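Core protein VP4 (PDB 2JHP) serves as the RNA-capping enzyme of the bluetongue virus inner core, a multifunctional production line that builds and methylates the cap of viral transcripts. Local coordinates at residues K149-P154 with L398-D403; D184-S189 with S302-H307; H351-A356 with F387-I392. All blocks are in the same frame, centred on the assembly; numbering follows the deposited sequence.

In the fold
Contact 1 is a small surface touch between two aromatic rings, next to a bound S-adenosyl-L-homocysteine; contacts 2 and 3 are buried and lie close together, their centres about 11 Å apart. Strand 149-152 and strand 302-308 belong to two separate seven-stranded sheets of the same strand order, and helices 178-186 and 380-391 pack between them. Contact 2 is purely apolar across its segments, whereas contact 3 works through a histidine pair and helix carbonyls. Both reach the same guanine, and His-391 NE2 joins them by a hydrogen bond to Tyr-185 O. Ile-392 then packs on strand 149-152, linking contact 3 to contact 1.

Contact 1 (K149-P154 with L398-D403); sequences KIYGMP and LLHESD. With SAH (S-adenosyl-L-homocysteine), chain B.
The rings of Tyr-151 and His-400 lean together at the surface, with Tyr-151 CZ 4.3 Å from His-400 NE2. Their planes are inclined at 39°, which is neither a stack nor an edge-to-face pair, so the phenol and the imidazole share a loose, oblique contact. Flat groups suit this place because each can lie against a third ring: His-133 stacks on Tyr-151 and also meets His-400, while Glu-131 touches both. His-400 reaches across from its loop because CG is anti to the backbone N (chi1 -179°), carrying the imidazole out toward the strand.

The two segments belong to the cofactor site of a Rossmann-like methyltransferase sheet of order 3-2-1-4-5-7-6. Strand 149-152 is its second strand and ends at the ribose, a position common to such enzymes, although the acceptor here is a backbone carbonyl: ligand O2' donates to Met-153 O at 3.0 Å. Segment 398-403 belongs to the loop between the third and fourth strands.

Together they flank the adenine of S-adenosyl-L-homocysteine. Met-153 lies over the C2 rim of the base, its CG 3.5 Å from ligand C2 and its SD 3.9 Å from the same C2. The flexible, polarisable thioether can follow the flat purine, and the bend at chi3 (89°) turns the methyl CE away from it. Leu-398 approaches from the amino end instead, with CD1 3.6 Å from ligand N6.

Farther out, Asn-396 OD1 is hydrogen-bonded both to Leu-398 N and to the ligand, so it helps to place the loop as well as the cofactor. Arg-394 NH1 holds Pro-154 O just beyond Met-153, and Ser-135 OG bonds to Tyr-151 O on the strand itself.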
loop_
_atom_site.group_PDB
_atom_site.type_symbol
_atom_site.label_atom_id
_atom_site.label_comp_id
_atom_site.label_asym_id
_atom_site.label_seq_id
_atom_site.Cartn_x
_atom_site.Cartn_y
_atom_site.Cartn_z
ATOM N N LYS A 149 11.955 3.495 -7.929
ATOM C CA LYS A 149 12.654 2.232 -7.744
ATOM C C LYS A 149 11.873 1.435 -6.704
ATOM O O LYS A 149 11.733 1.865 -5.553
ATOM C CB LYS A 149 14.091 2.472 -7.261
ATOM C CG LYS A 149 14.958 3.362 -8.173
ATOM C CD LYS A 149 15.232 2.709 -9.518
ATOM C CE LYS A 149 15.732 3.726 -10.535
ATOM N NZ LYS A 149 15.504 3.269 -11.942
ATOM N N ILE A 150 11.338 0.289 -7.127
ATOM C CA ILE A 150 10.418 -0.495 -6.307
ATOM C C ILE A 150 11.078 -1.769 -5.776
ATOM O O ILE A 150 11.421 -2.674 -6.546
ATOM C CB ILE A 150 9.133 -0.861 -7.097
ATOM C CG1 ILE A 150 8.456 0.379 -7.715
ATOM C CG2 ILE A 150 8.186 -1.687 -6.239
ATOM C CD1 ILE A 150 8.180 1.565 -6.766
ATOM N N TYR A 151 11.242 -1.819 -4.454
ATOM C CA TYR A 151 11.843 -2.946 -3.752
ATOM C C TYR A 151 10.858 -3.640 -2.830
ATOM O O TYR A 151 9.827 -3.083 -2.432
ATOM C CB TYR A 151 13.009 -2.488 -2.887
ATOM C CG TYR A 151 14.061 -1.664 -3.596
ATOM C CD1 TYR A 151 14.133 -0.276 -3.414
ATOM C CD2 TYR A 151 15.008 -2.261 -4.429
ATOM C CE1 TYR A 151 15.112 0.489 -4.051
ATOM C CE2 TYR A 151 15.991 -1.479 -5.067
ATOM C CZ TYR A 151 16.023 -0.123 -4.869
ATOM O OH TYR A 151 16.983 0.601 -5.504
ATOM N N GLY A 152 11.216 -4.864 -2.468
ATOM C CA GLY A 152 10.397 -5.703 -1.601
ATOM C C GLY A 152 10.959 -7.104 -1.482
ATOM O O GLY A 152 12.052 -7.403 -1.979
ATOM N N MET A 153 10.204 -7.957 -0.801
ATOM C CA MET A 153 10.495 -9.389 -0.737
ATOM C C MET A 153 9.173 -10.147 -0.907
ATOM O O MET A 153 8.640 -10.712 0.044
ATOM C CB MET A 153 11.200 -9.745 0.574
ATOM C CG MET A 153 12.398 -8.874 0.864
ATOM S SD MET A 153 13.470 -9.545 2.112
ATOM C CE MET A 153 14.574 -10.540 1.108
ATOM N N PRO A 154 8.616 -10.110 -2.126
ATOM C CA PRO A 154 7.316 -10.721 -2.363
ATOM C C PRO A 154 7.415 -12.232 -2.414
ATOM O O PRO A 154 8.502 -12.762 -2.654
ATOM C CB PRO A 154 6.906 -10.149 -3.722
ATOM C CG PRO A 154 8.183 -9.841 -4.400
ATOM C CD PRO A 154 9.163 -9.472 -3.342
ATOM N N LEU A 398 15.195 -3.113 5.786
ATOM C CA LEU A 398 15.933 -2.801 7.011
ATOM C C LEU A 398 17.431 -2.805 6.773
ATOM O O LEU A 398 18.169 -2.120 7.471
ATOM C CB LEU A 398 15.598 -3.790 8.125
ATOM C CG LEU A 398 14.131 -4.013 8.490
ATOM C CD1 LEU A 398 13.972 -5.338 9.220
ATOM C CD2 LEU A 398 13.584 -2.862 9.310
ATOM N N LEU A 399 17.880 -3.568 5.781
ATOM C CA LEU A 399 19.315 -3.734 5.538
ATOM C C LEU A 399 19.818 -2.911 4.362
ATOM O O LEU A 399 21.017 -2.847 4.112
ATOM C CB LEU A 399 19.648 -5.215 5.324
ATOM C CG LEU A 399 19.265 -6.200 6.434
ATOM C CD1 LEU A 399 19.201 -7.624 5.883
ATOM C CD2 LEU A 399 20.241 -6.090 7.604
ATOM N N HIS A 400 18.900 -2.280 3.642
ATOM C CA HIS A 400 19.260 -1.509 2.468
ATOM C C HIS A 400 19.643 -0.080 2.853
ATOM O O HIS A 400 18.859 0.635 3.490
ATOM C CB HIS A 400 18.097 -1.520 1.474
ATOM C CG HIS A 400 18.368 -0.767 0.212
ATOM N ND1 HIS A 400 17.956 0.533 0.018
ATOM C CD2 HIS A 400 19.006 -1.134 -0.925
ATOM C CE1 HIS A 400 18.336 0.938 -1.181
ATOM N NE2 HIS A 400 18.973 -0.056 -1.775
ATOM N N GLU A 401 20.858 0.323 2.488
ATOM C CA GLU A 401 21.278 1.714 2.636
ATOM C C GLU A 401 21.053 2.442 1.310
ATOM O O GLU A 401 21.547 2.012 0.274
ATOM C CB GLU A 401 22.740 1.817 3.090
ATOM C CG GLU A 401 23.106 3.190 3.673
ATOM C CD GLU A 401 24.350 3.167 4.558
ATOM O OE1 GLU A 401 24.509 2.214 5.353
ATOM O OE2 GLU A 401 25.162 4.116 4.467
ATOM N N SER A 402 20.301 3.539 1.351
ATOM C CA SER A 402 19.880 4.222 0.130
ATOM C C SER A 402 20.513 5.586 -0.080
ATOM O O SER A 402 20.927 6.247 0.867
ATOM C CB SER A 402 18.358 4.346 0.078
ATOM O OG SER A 402 17.797 4.533 1.357
ATOM N N ASP A 403 20.584 5.992 -1.342
ATOM C CA ASP A 403 21.108 7.298 -1.725
ATOM C C ASP A 403 19.974 8.259 -2.060
ATOM O O ASP A 403 20.157 9.481 -2.051
ATOM C CB ASP A 403 22.019 7.160 -2.948
ATOM C CG ASP A 403 23.389 6.593 -2.603
ATOM O OD1 ASP A 403 23.884 6.856 -1.479
ATOM O OD2 ASP A 403 23.977 5.904 -3.473
HETATM N N SAH B . 4.286 -1.608 0.946
HETATM C CA SAH B . 3.033 -2.029 0.245
HETATM C CB SAH B . 2.563 -3.453 0.556
HETATM C CG SAH B . 2.937 -4.109 1.872
HETATM S SD SAH B . 2.554 -5.882 1.827
HETATM C C SAH B . 1.897 -1.033 0.420
HETATM O O SAH B . 2.112 0.179 0.351
HETATM O OXT SAH B . 0.740 -1.413 0.597
HETATM C "C5'" SAH B . 4.036 -6.230 2.816
HETATM C "C4'" SAH B . 5.183 -6.789 1.991
HETATM O "O4'" SAH B . 6.428 -6.387 2.527
HETATM C "C3'" SAH B . 5.183 -8.315 1.949
HETATM O "O3'" SAH B . 5.481 -8.684 0.613
HETATM C "C2'" SAH B . 6.341 -8.717 2.850
HETATM O "O2'" SAH B . 6.992 -9.883 2.421
HETATM C "C1'" SAH B . 7.276 -7.516 2.710
HETATM N N9 SAH B . 8.197 -7.359 3.859
HETATM C C8 SAH B . 7.930 -7.599 5.187
HETATM N N7 SAH B . 9.050 -7.336 5.909
HETATM C C5 SAH B . 10.029 -6.933 5.065
HETATM C C6 SAH B . 11.354 -6.536 5.261
HETATM N N6 SAH B . 11.873 -6.509 6.487
HETATM N N1 SAH B . 12.131 -6.158 4.181
HETATM C C2 SAH B . 11.593 -6.174 2.905
HETATM N N3 SAH B . 10.281 -6.565 2.706
HETATM C C4 SAH B . 9.506 -6.942 3.766
#

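Contact 2 (D184-S189 with S302-H307); sequences DYIVYS and SALIKH. With GUN (guanine), chain D.
Leu-304 and Ile-186 share a first torsion, each extending its chain anti to the backbone N, and their side chains run antiparallel to one another. Tyr-185 differs: its CG is tucked between N and C of its own backbone (chi1 69°), which carries the ring outward from the helix until its OH end reaches the same leucine. Leu-304 CD2 makes the closest approaches, 3.9 Å from Ile-186 CB and 3.7 Å from Tyr-185 OH, while Leu-304 CD1 lies beside Ile-186 CD1 at 4.1 Å. The tyrosine ring stands roughly perpendicular to the leucine side chain and touches it with OH, CZ and CE1, the last 4.0 Å from Leu-304 CD2. Branched aliphatic groups suit this buried seam, since they fill it by van der Waals packing alone.

The other side of the helix end serves the bound guanine. Asp-184 O accepts from guanine N2 at 3.0 Å (153° at the hydrogen) and from guanine N1 at 3.2 Å (140°), the second bond being the more bent. This would be expected to distinguish guanine, with N-H donors at N1 and N2, from adenine, whose N1 is an acceptor and which has no 2-amino group. The Asp-184 carboxylate is engaged separately, in a salt bridge to Lys-383.

Strand 302-308 is the fifth strand of a methyltransferase-type sheet, running between strands 260-264 and 335-341. Helix 178-186 packs against this sheet through Ile-186 on Leu-261 and Tyr-185 on Arg-337, and helix 380-391 closes over Tyr-185 and Ile-186 with Leu-390.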
loop_
_atom_site.group_PDB
_atom_site.type_symbol
_atom_site.label_atom_id
_atom_site.label_comp_id
_atom_site.label_asym_id
_atom_site.label_seq_id
_atom_site.Cartn_x
_atom_site.Cartn_y
_atom_site.Cartn_z
ATOM N N ASP A 184 -0.279 -9.448 -19.013
ATOM C CA ASP A 184 -0.520 -8.857 -17.694
ATOM C C ASP A 184 0.662 -8.867 -16.736
ATOM O O ASP A 184 0.921 -7.855 -16.078
ATOM C CB ASP A 184 -1.697 -9.523 -17.001
ATOM C CG ASP A 184 -3.009 -8.939 -17.404
ATOM O OD1 ASP A 184 -3.013 -7.875 -18.053
ATOM O OD2 ASP A 184 -4.042 -9.556 -17.069
ATOM N N TYR A 185 1.357 -10.007 -16.626
ATOM C CA TYR A 185 2.508 -10.086 -15.735
ATOM C C TYR A 185 3.860 -9.726 -16.372
ATOM O O TYR A 185 4.807 -9.407 -15.664
ATOM C CB TYR A 185 2.560 -11.441 -15.047
ATOM C CG TYR A 185 2.893 -12.598 -15.947
ATOM C CD1 TYR A 185 4.204 -12.847 -16.343
ATOM C CD2 TYR A 185 1.899 -13.473 -16.376
ATOM C CE1 TYR A 185 4.508 -13.920 -17.167
ATOM C CE2 TYR A 185 2.195 -14.545 -17.187
ATOM C CZ TYR A 185 3.503 -14.767 -17.578
ATOM O OH TYR A 185 3.806 -15.843 -18.381
ATOM N N ILE A 186 3.973 -9.798 -17.691
ATOM C CA ILE A 186 5.260 -9.496 -18.312
ATOM C C ILE A 186 5.413 -8.012 -18.654
ATOM O O ILE A 186 6.512 -7.484 -18.574
ATOM C CB ILE A 186 5.558 -10.405 -19.548
ATOM C CG1 ILE A 186 7.060 -10.435 -19.883
ATOM C CG2 ILE A 186 4.730 -9.974 -20.760
ATOM C CD1 ILE A 186 7.954 -11.144 -18.868
ATOM N N VAL A 187 4.324 -7.345 -19.035
ATOM C CA VAL A 187 4.387 -5.925 -19.417
ATOM C C VAL A 187 4.396 -5.032 -18.174
ATOM O O VAL A 187 3.417 -4.988 -17.429
ATOM C CB VAL A 187 3.219 -5.510 -20.351
ATOM C CG1 VAL A 187 3.298 -4.010 -20.707
ATOM C CG2 VAL A 187 3.188 -6.364 -21.618
ATOM N N TYR A 188 5.508 -4.339 -17.950
ATOM C CA TYR A 188 5.607 -3.350 -16.853
ATOM C C TYR A 188 6.522 -2.141 -17.145
ATOM O O TYR A 188 6.092 -1.007 -17.028
ATOM C CB TYR A 188 6.001 -4.010 -15.521
ATOM C CG TYR A 188 6.321 -2.997 -14.445
ATOM C CD1 TYR A 188 5.310 -2.176 -13.893
ATOM C CD2 TYR A 188 7.625 -2.826 -13.986
ATOM C CE1 TYR A 188 5.585 -1.241 -12.924
ATOM C CE2 TYR A 188 7.908 -1.874 -13.003
ATOM C CZ TYR A 188 6.873 -1.094 -12.487
ATOM O OH TYR A 188 7.131 -0.158 -11.513
ATOM N N SER A 189 7.778 -2.408 -17.493
ATOM C CA SER A 189 8.784 -1.351 -17.679
ATOM C C SER A 189 9.292 -1.208 -19.102
ATOM O O SER A 189 9.982 -0.240 -19.408
ATOM C CB SER A 189 9.976 -1.509 -16.708
ATOM O OG SER A 189 10.793 -2.622 -17.032
ATOM N N SER A 302 14.677 -8.419 -21.520
ATOM C CA SER A 302 14.009 -9.653 -21.128
ATOM C C SER A 302 13.267 -10.292 -22.288
ATOM O O SER A 302 12.923 -9.626 -23.261
ATOM C CB SER A 302 13.033 -9.390 -19.974
ATOM O OG SER A 302 12.309 -8.183 -20.177
ATOM N N ALA A 303 13.021 -11.590 -22.175
ATOM C CA ALA A 303 12.269 -12.316 -23.184
ATOM C C ALA A 303 11.299 -13.273 -22.519
ATOM O O ALA A 303 11.593 -13.838 -21.459
ATOM C CB ALA A 303 13.208 -13.069 -24.110
ATOM N N LEU A 304 10.133 -13.433 -23.135
ATOM C CA LEU A 304 9.200 -14.483 -22.729
ATOM C C LEU A 304 8.895 -15.402 -23.914
ATOM O O LEU A 304 8.264 -14.985 -24.888
ATOM C CB LEU A 304 7.920 -13.882 -22.148
ATOM C CG LEU A 304 7.088 -14.780 -21.226
ATOM C CD1 LEU A 304 7.821 -15.138 -19.930
ATOM C CD2 LEU A 304 5.793 -14.083 -20.905
ATOM N N ILE A 305 9.356 -16.646 -23.825
ATOM C CA ILE A 305 9.206 -17.608 -24.922
ATOM C C ILE A 305 8.164 -18.708 -24.642
ATOM O O ILE A 305 8.067 -19.234 -23.528
ATOM C CB ILE A 305 10.576 -18.273 -25.291
ATOM C CG1 ILE A 305 11.745 -17.260 -25.237
ATOM C CG2 ILE A 305 10.487 -19.004 -26.640
ATOM C CD1 ILE A 305 11.746 -16.167 -26.314
ATOM N N LYS A 306 7.392 -19.043 -25.671
ATOM C CA LYS A 306 6.481 -20.184 -25.641
ATOM C C LYS A 306 7.254 -21.458 -25.306
ATOM O O LYS A 306 8.343 -21.685 -25.835
ATOM C CB LYS A 306 5.807 -20.329 -27.001
ATOM C CG LYS A 306 4.506 -21.096 -26.998
ATOM C CD LYS A 306 4.148 -21.541 -28.417
ATOM C CE LYS A 306 2.653 -21.466 -28.677
ATOM N NZ LYS A 306 1.871 -21.977 -27.526
ATOM N N HIS A 307 6.701 -22.283 -24.425
ATOM C CA HIS A 307 7.416 -23.466 -23.976
ATOM C C HIS A 307 6.529 -24.697 -23.849
ATOM O O HIS A 307 6.054 -25.010 -22.759
ATOM C CB HIS A 307 8.102 -23.186 -22.637
ATOM C CG HIS A 307 9.173 -24.171 -22.292
ATOM N ND1 HIS A 307 8.928 -25.301 -21.542
ATOM C CD2 HIS A 307 10.492 -24.198 -22.597
ATOM C CE1 HIS A 307 10.053 -25.979 -21.396
ATOM N NE2 HIS A 307 11.015 -25.336 -22.031
HETATM N N9 GUN D . -2.260 -8.340 -9.783
HETATM C C8 GUN D . -2.628 -7.134 -9.342
HETATM N N7 GUN D . -2.327 -6.213 -10.259
HETATM C C5 GUN D . -1.769 -6.833 -11.293
HETATM C C6 GUN D . -1.272 -6.373 -12.509
HETATM O O6 GUN D . -1.305 -5.173 -12.787
HETATM N N1 GUN D . -0.738 -7.311 -13.409
HETATM C C2 GUN D . -0.724 -8.675 -13.033
HETATM N N2 GUN D . -0.221 -9.577 -13.855
HETATM N N3 GUN D . -1.217 -9.088 -11.850
HETATM C C4 GUN D . -1.731 -8.194 -10.988
#

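Contact 3 (H351-A356 with F387-I392); sequences HMHPDA and FEHLHI. With GUN (guanine), chain D.
Near the C-terminal end of helix 380-391, whose earlier part lines a guanine pocket, the loop that leads into strand 357-362 comes in, and the meeting is made by two histidines, His-353 and His-389. They form an edge-to-face (T-shaped) pair: the planes stand at 85° and the ring centroids are 4.8 Å apart. His-353 supplies the edge. Its CE1 sits 3.5 Å above the plane of the His-389 ring, displaced from the centre toward the rim. With CG anti to the backbone N (chi1 -172°), the His-389 imidazole is carried toward the loop even though its CB does not point there, and the turn about CB-CG (chi2 -117°) presents its face.

The same edge of His-353 also meets the helix backbone. His-389 O, near the plane of the ring, is 3.0 Å from His-353 CE1 and 3.1 Å from His-353 NE2; Leu-390 O is 4.0 Å from His-353 NE2. On the other side of the imidazole, His-353 ND1 is hydrogen-bonded to Tyr-322 OH, which limits the turn of the ring. Leu-390 O accepts from Arg-350 NE.

Earlier on the helix, Phe-387 faces the ligand: guanine N1 lies 3.8 Å above its ring, over the centre, and a broad aromatic side chain is well matched to a flat base. Glu-388 is held by Lys-384 and by Ala-137 N.

The polarised C-H of His-353 CE1 points at the His-389 ring, while the carbonyl oxygen, partly negative at this end of a helix, sits at the CE1-NE2 edge. Such oxygens would probably suit a proton on His-353, but the two imidazoles would not readily both be charged.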
loop_
_atom_site.group_PDB
_atom_site.type_symbol
_atom_site.label_atom_id
_atom_site.label_comp_id
_atom_site.label_asym_id
_atom_site.label_seq_id
_atom_site.Cartn_x
_atom_site.Cartn_y
_atom_site.Cartn_z
ATOM N N HIS A 351 19.329 -7.865 -12.191
ATOM C CA HIS A 351 20.560 -8.659 -12.107
ATOM C C HIS A 351 20.448 -9.857 -11.160
ATOM O O HIS A 351 21.050 -10.890 -11.417
ATOM C CB HIS A 351 21.823 -7.798 -11.876
ATOM C CG HIS A 351 22.155 -7.532 -10.436
ATOM N ND1 HIS A 351 23.243 -8.105 -9.807
ATOM C CD2 HIS A 351 21.581 -6.719 -9.516
ATOM C CE1 HIS A 351 23.310 -7.675 -8.559
ATOM N NE2 HIS A 351 22.315 -6.830 -8.357
ATOM N N MET A 352 19.630 -9.738 -10.113
ATOM C CA MET A 352 19.393 -10.844 -9.172
ATOM C C MET A 352 18.834 -12.099 -9.833
ATOM O O MET A 352 19.081 -13.207 -9.363
ATOM C CB MET A 352 18.500 -10.414 -8.001
ATOM C CG MET A 352 19.209 -9.574 -6.920
ATOM S SD MET A 352 20.859 -10.173 -6.479
ATOM C CE MET A 352 21.288 -9.032 -5.159
ATOM N N HIS A 353 18.074 -11.926 -10.911
ATOM C CA HIS A 353 17.641 -13.058 -11.729
ATOM C C HIS A 353 18.821 -13.487 -12.584
ATOM O O HIS A 353 19.370 -12.673 -13.328
ATOM C CB HIS A 353 16.451 -12.676 -12.611
ATOM C CG HIS A 353 15.304 -12.101 -11.842
ATOM N ND1 HIS A 353 14.389 -12.887 -11.175
ATOM C CD2 HIS A 353 14.941 -10.817 -11.612
ATOM C CE1 HIS A 353 13.502 -12.112 -10.579
ATOM N NE2 HIS A 353 13.815 -10.851 -10.827
ATOM N N PRO A 354 19.239 -14.759 -12.461
ATOM C CA PRO A 354 20.417 -15.207 -13.219
ATOM C C PRO A 354 20.249 -15.055 -14.733
ATOM O O PRO A 354 19.179 -15.352 -15.274
ATOM C CB PRO A 354 20.569 -16.681 -12.825
ATOM C CG PRO A 354 19.299 -17.073 -12.192
ATOM C CD PRO A 354 18.671 -15.832 -11.625
ATOM N N ASP A 355 21.304 -14.563 -15.381
ATOM C CA ASP A 355 21.416 -14.466 -16.843
ATOM C C ASP A 355 20.870 -15.730 -17.495
ATOM O O ASP A 355 21.057 -16.829 -16.969
ATOM C CB ASP A 355 22.893 -14.303 -17.228
ATOM C CG ASP A 355 23.144 -13.097 -18.122
ATOM O OD1 ASP A 355 22.506 -12.979 -19.197
ATOM O OD2 ASP A 355 23.999 -12.260 -17.743
ATOM N N ALA A 356 20.196 -15.589 -18.634
ATOM C CA ALA A 356 19.624 -16.763 -19.284
ATOM C C ALA A 356 20.743 -17.647 -19.769
ATOM O O ALA A 356 21.674 -17.174 -20.430
ATOM C CB ALA A 356 18.701 -16.381 -20.424
ATOM N N PHE A 387 4.144 -11.318 -11.645
ATOM C CA PHE A 387 4.288 -9.889 -11.795
ATOM C C PHE A 387 5.290 -9.309 -10.801
ATOM O O PHE A 387 6.241 -8.638 -11.202
ATOM C CB PHE A 387 2.916 -9.222 -11.606
ATOM C CG PHE A 387 2.878 -7.779 -12.007
ATOM C CD1 PHE A 387 3.276 -7.389 -13.274
ATOM C CD2 PHE A 387 2.405 -6.815 -11.124
ATOM C CE1 PHE A 387 3.231 -6.068 -13.651
ATOM C CE2 PHE A 387 2.335 -5.480 -11.497
ATOM C CZ PHE A 387 2.749 -5.104 -12.768
ATOM N N GLU A 388 5.071 -9.584 -9.513
ATOM C CA GLU A 388 5.906 -9.055 -8.433
ATOM C C GLU A 388 7.333 -9.595 -8.474
ATOM O O GLU A 388 8.291 -8.902 -8.115
ATOM C CB GLU A 388 5.290 -9.384 -7.080
ATOM C CG GLU A 388 3.954 -8.673 -6.797
ATOM C CD GLU A 388 3.171 -9.281 -5.630
ATOM O OE1 GLU A 388 3.509 -10.405 -5.185
ATOM O OE2 GLU A 388 2.212 -8.625 -5.155
ATOM N N HIS A 389 7.479 -10.838 -8.916
ATOM C CA HIS A 389 8.777 -11.455 -8.912
ATOM C C HIS A 389 9.639 -10.942 -10.052
ATOM O O HIS A 389 10.854 -10.771 -9.903
ATOM C CB HIS A 389 8.677 -12.977 -8.942
ATOM C CG HIS A 389 9.997 -13.648 -8.741
ATOM N ND1 HIS A 389 10.577 -14.450 -9.699
ATOM C CD2 HIS A 389 10.884 -13.578 -7.719
ATOM C CE1 HIS A 389 11.748 -14.877 -9.261
ATOM N NE2 HIS A 389 11.962 -14.356 -8.065
ATOM N N LEU A 390 9.010 -10.699 -11.190
ATOM C CA LEU A 390 9.731 -10.244 -12.360
ATOM C C LEU A 390 10.166 -8.778 -12.238
ATOM O O LEU A 390 11.257 -8.414 -12.697
ATOM C CB LEU A 390 8.912 -10.479 -13.633
ATOM C CG LEU A 390 8.665 -11.953 -14.022
ATOM C CD1 LEU A 390 7.834 -12.055 -15.278
ATOM C CD2 LEU A 390 9.959 -12.764 -14.194
ATOM N N HIS A 391 9.340 -7.966 -11.576
ATOM C CA HIS A 391 9.424 -6.519 -11.702
ATOM C C HIS A 391 9.786 -5.760 -10.425
ATOM O O HIS A 391 9.795 -4.532 -10.435
ATOM C CB HIS A 391 8.105 -5.969 -12.295
ATOM C CG HIS A 391 7.745 -6.573 -13.616
ATOM N ND1 HIS A 391 8.561 -6.481 -14.718
ATOM C CD2 HIS A 391 6.658 -7.276 -14.010
ATOM C CE1 HIS A 391 7.998 -7.107 -15.734
ATOM N NE2 HIS A 391 6.840 -7.596 -15.330
ATOM N N ILE A 392 10.065 -6.475 -9.339
ATOM C CA ILE A 392 10.481 -5.846 -8.076
ATOM C C ILE A 392 11.892 -6.307 -7.742
ATOM O O ILE A 392 12.206 -7.501 -7.811
ATOM C CB ILE A 392 9.544 -6.232 -6.898
ATOM C CG1 ILE A 392 8.190 -5.537 -7.022
ATOM C CG2 ILE A 392 10.183 -5.920 -5.543
ATOM C CD1 ILE A 392 7.077 -6.175 -6.195
HETATM N N9 GUN D . -2.260 -8.340 -9.783
HETATM C C8 GUN D . -2.628 -7.134 -9.342
HETATM N N7 GUN D . -2.327 -6.213 -10.259
HETATM C C5 GUN D . -1.769 -6.833 -11.293
HETATM C C6 GUN D . -1.272 -6.373 -12.509
HETATM O O6 GUN D . -1.305 -5.173 -12.787
HETATM N N1 GUN D . -0.738 -7.311 -13.409
HETATM C C2 GUN D . -0.724 -8.675 -13.033
HETATM N N2 GUN D . -0.221 -9.577 -13.855
HETATM N N3 GUN D . -1.217 -9.088 -11.850
HETATM C C4 GUN D . -1.731 -8.194 -10.988
#